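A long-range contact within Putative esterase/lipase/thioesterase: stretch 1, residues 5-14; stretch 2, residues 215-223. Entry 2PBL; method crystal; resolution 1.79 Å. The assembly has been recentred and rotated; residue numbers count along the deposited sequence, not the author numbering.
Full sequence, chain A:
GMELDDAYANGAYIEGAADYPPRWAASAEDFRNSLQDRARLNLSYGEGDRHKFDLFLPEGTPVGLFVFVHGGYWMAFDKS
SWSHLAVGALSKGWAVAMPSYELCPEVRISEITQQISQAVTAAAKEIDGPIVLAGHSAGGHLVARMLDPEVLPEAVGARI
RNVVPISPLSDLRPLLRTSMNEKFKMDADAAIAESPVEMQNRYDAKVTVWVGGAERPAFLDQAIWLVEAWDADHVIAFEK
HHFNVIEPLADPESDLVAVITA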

# COMPACT_ATOMS: atom_id res chain seq x y z
N ASP A 5 -17.02 -10.92 -9.48
CA ASP A 5 -15.73 -11.19 -10.05
C ASP A 5 -15.35 -10.19 -11.13
O ASP A 5 -14.24 -9.68 -11.13
N ASP A 6 -16.27 -9.95 -12.06
CA ASP A 6 -15.95 -9.05 -13.17
C ASP A 6 -15.72 -7.61 -12.68
O ASP A 6 -14.83 -6.94 -13.19
N ALA A 7 -16.54 -7.16 -11.73
CA ALA A 7 -16.45 -5.83 -11.11
C ALA A 7 -15.08 -5.55 -10.48
O ALA A 7 -14.53 -4.46 -10.63
N TYR A 8 -14.50 -6.56 -9.82
CA TYR A 8 -13.17 -6.42 -9.19
C TYR A 8 -11.97 -6.84 -10.06
O TYR A 8 -10.82 -6.82 -9.63
N ALA A 9 -12.23 -7.19 -11.33
CA ALA A 9 -11.18 -7.62 -12.21
C ALA A 9 -10.58 -6.36 -12.81
O ALA A 9 -11.30 -5.60 -13.48
N ASN A 10 -9.29 -6.12 -12.57
CA ASN A 10 -8.61 -4.97 -13.14
C ASN A 10 -7.98 -5.25 -14.49
O ASN A 10 -8.28 -4.58 -15.48
N GLY A 11 -7.08 -6.23 -14.52
CA GLY A 11 -6.37 -6.64 -15.73
C GLY A 11 -7.18 -6.79 -17.00
O GLY A 11 -6.77 -6.33 -18.05
N ALA A 12 -8.35 -7.42 -16.89
CA ALA A 12 -9.25 -7.64 -18.03
C ALA A 12 -9.67 -6.37 -18.74
O ALA A 12 -10.07 -6.44 -19.90
N TYR A 13 -9.58 -5.24 -18.05
CA TYR A 13 -9.97 -3.93 -18.58
C TYR A 13 -8.83 -2.97 -18.81
O TYR A 13 -9.07 -1.80 -19.11
N ILE A 14 -7.61 -3.46 -18.72
CA ILE A 14 -6.46 -2.61 -18.88
C ILE A 14 -5.68 -3.09 -20.08
O ILE A 14 -5.25 -4.25 -20.14
N GLU A 215 -10.43 3.99 -13.66
CA GLU A 215 -10.46 2.71 -12.98
C GLU A 215 -11.82 2.09 -13.00
O GLU A 215 -12.80 2.75 -13.36
N ARG A 216 -11.86 0.81 -12.62
CA ARG A 216 -13.11 0.05 -12.50
C ARG A 216 -14.05 0.82 -11.60
O ARG A 216 -13.62 1.41 -10.59
N PRO A 217 -15.34 0.87 -11.96
CA PRO A 217 -16.32 1.48 -11.08
C PRO A 217 -16.21 1.05 -9.60
O PRO A 217 -16.37 1.90 -8.71
N ALA A 218 -15.96 -0.23 -9.37
CA ALA A 218 -15.79 -0.79 -8.00
C ALA A 218 -14.68 -0.04 -7.22
O ALA A 218 -14.84 0.26 -6.04
N PHE A 219 -13.57 0.25 -7.88
CA PHE A 219 -12.47 0.99 -7.23
C PHE A 219 -12.77 2.45 -7.00
O PHE A 219 -12.32 3.02 -5.99
N LEU A 220 -13.50 3.08 -7.92
CA LEU A 220 -13.94 4.43 -7.70
C LEU A 220 -14.89 4.47 -6.49
O LEU A 220 -14.83 5.40 -5.66
N ASP A 221 -15.73 3.46 -6.37
CA ASP A 221 -16.65 3.35 -5.23
C ASP A 221 -15.89 3.13 -3.91
O ASP A 221 -16.11 3.82 -2.92
N GLN A 222 -14.99 2.16 -3.92
CA GLN A 222 -14.16 1.86 -2.76
C GLN A 222 -13.44 3.14 -2.27
O GLN A 222 -13.31 3.36 -1.07
N ALA A 223 -13.01 4.00 -3.18
CA ALA A 223 -12.31 5.23 -2.81
C ALA A 223 -13.23 6.22 -2.12
O ALA A 223 -12.93 6.70 -1.04

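The contact between residues 5-14 and 215-223 of this putative esterase/lipase/thioesterase is a mixed polar and aromatic one, in which a single arginine and the first turns of a helix are received by an N-terminal segment more than 200 residues away in sequence. It illustrates a general principle: a guanidinium can serve a flat ring and a backbone carbonyl at once, because its faces are free to stack while its N-H groups point outward in its own plane.

Arg 216, at the N-cap position of the helix, directs its CA-to-CB bond toward the other stretch and is the most heavily covered residue of the contact. Its first three chi angles are all m, and the resulting curl lays the guanidinium flat on Tyr 13 (chi1 m), with planes only 1° apart and CZ of Arg 216 3.5 Å from the centroid of the Tyr 13 ring, a cation-pi arrangement. At the guanidinium edge, Arg 216 NH1 donates to Asp 6 O at 3.0 Å. The same nitrogen forms a long salt bridge, Arg 216 NH1 to Asp 6 OD2 at 3.7 Å. Asp 6, with chi1 t, also ties the stacked ring into this cluster, since Tyr 13 OH donates to Asp 6 OD1 at 2.6 Å. Arg 216 NE lies 3.1 Å from Ala 9 O.

Along the helix that follows, Ala 218, Phe 219 and Gln 222 gather round the ring of Tyr 8. Ala 218 points toward the N-terminal segment, and its small side chain sits over a face of the Tyr 8 ring, with Ala 218 CB 3.9 Å from the ring centroid in a CH-pi contact. The CA-to-CB bond of Tyr 8 points away, yet with chi1 m and chi2 near 90° the ring comes back to the helix. Its edge is turned toward the face of Phe 219 (chi1 m) in an offset pair, centroids 5.9 Å apart. Beyond the ring, Gln 222, m at both chi1 and chi2, donates from NE2 to Tyr 8 OH at 2.9 Å, so the phenol has a polar partner in a buried setting.

Asn 10, also m, brings OD1 to 3.3 Å from Phe 219 CE1, and two waters complete the fit. The first donates to Ala 7 O and accepts from Ala 218 N, each at 2.9 Å, bridging the backbones where the helix begins. The second donates to Asn 10 OD1 at 2.7 Å and Glu 215 OE1 at 2.6 Å while accepting from Arg 216 N at 3.1 Å, linking side chains and backbone across the contact.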

# COMPACT_ATOMS: atom_id res chain seq x y z
CB ASP A 5 -15.70 -12.61 -10.64
CG ASP A 5 -15.60 -13.66 -9.58
OD1 ASP A 5 -15.50 -13.29 -8.39
OD2 ASP A 5 -15.60 -14.86 -9.92
CB ASP A 6 -17.07 -9.05 -14.22
CG ASP A 6 -16.76 -8.15 -15.40
OD1 ASP A 6 -15.74 -8.38 -16.09
OD2 ASP A 6 -17.53 -7.21 -15.62
CB ALA A 7 -17.53 -5.68 -10.09
CB TYR A 8 -13.19 -7.12 -7.81
CG TYR A 8 -13.91 -6.25 -6.85
CD1 TYR A 8 -15.30 -6.36 -6.67
CD2 TYR A 8 -13.22 -5.25 -6.15
CE1 TYR A 8 -15.98 -5.51 -5.82
CE2 TYR A 8 -13.90 -4.42 -5.30
CZ TYR A 8 -15.28 -4.54 -5.14
OH TYR A 8 -15.97 -3.68 -4.33
CB ALA A 9 -11.74 -8.54 -13.29
CB ASN A 10 -7.56 -4.43 -12.16
CG ASN A 10 -8.19 -3.87 -10.88
OD1 ASN A 10 -9.05 -2.97 -10.92
ND2 ASN A 10 -7.77 -4.43 -9.72
CB ALA A 12 -10.50 -8.38 -17.58
CB TYR A 13 -10.98 -3.29 -17.63
CG TYR A 13 -12.23 -4.08 -17.61
CD1 TYR A 13 -13.19 -3.87 -18.59
CD2 TYR A 13 -12.42 -5.09 -16.69
CE1 TYR A 13 -14.35 -4.62 -18.61
CE2 TYR A 13 -13.57 -5.86 -16.71
CZ TYR A 13 -14.54 -5.61 -17.68
OH TYR A 13 -15.69 -6.34 -17.74
CB ILE A 14 -5.58 -2.65 -17.58
CG1 ILE A 14 -6.33 -1.98 -16.42
CG2 ILE A 14 -4.28 -1.96 -17.81
CD1 ILE A 14 -5.67 -2.26 -15.07
CB GLU A 215 -9.97 2.82 -11.53
CG GLU A 215 -8.45 2.92 -11.47
CD GLU A 215 -7.89 2.59 -10.07
OE1 GLU A 215 -8.27 1.53 -9.54
OE2 GLU A 215 -7.09 3.41 -9.54
CB ARG A 216 -12.86 -1.34 -11.90
CG ARG A 216 -11.85 -2.22 -12.62
CD ARG A 216 -12.37 -2.62 -13.98
NE ARG A 216 -13.52 -3.50 -13.84
CZ ARG A 216 -14.58 -3.46 -14.64
NH1 ARG A 216 -15.57 -4.30 -14.44
NH2 ARG A 216 -14.67 -2.58 -15.62
CB PRO A 217 -17.64 0.98 -11.68
CG PRO A 217 -17.36 0.93 -13.10
CD PRO A 217 -15.98 0.41 -13.22
CB ALA A 218 -15.43 -2.23 -8.10
CB PHE A 219 -11.13 0.76 -7.91
CG PHE A 219 -10.52 -0.56 -7.52
CD1 PHE A 219 -10.85 -1.73 -8.21
CD2 PHE A 219 -9.70 -0.66 -6.42
CE1 PHE A 219 -10.31 -2.94 -7.83
CE2 PHE A 219 -9.19 -1.89 -6.01
CZ PHE A 219 -9.48 -3.02 -6.71
CB LEU A 220 -14.63 4.99 -8.97
CG LEU A 220 -13.70 5.22 -10.15
CD1 LEU A 220 -14.52 5.61 -11.37
CD2 LEU A 220 -12.68 6.29 -9.82
CB ASP A 221 -17.65 2.21 -5.45
CG ASP A 221 -18.60 2.48 -6.61
OD1 ASP A 221 -18.59 3.63 -7.08
OD2 ASP A 221 -19.30 1.54 -7.08
CB GLN A 222 -13.14 0.76 -3.11
CG GLN A 222 -13.72 -0.64 -3.27
CD GLN A 222 -14.06 -1.32 -1.96
OE1 GLN A 222 -13.80 -0.80 -0.88
NE2 GLN A 222 -14.67 -2.49 -2.06
CB ALA A 223 -11.65 5.85 -4.03
O HOH W 1 -16.42 -2.37 -11.33
O HOH W 2 -9.42 -0.28 -11.08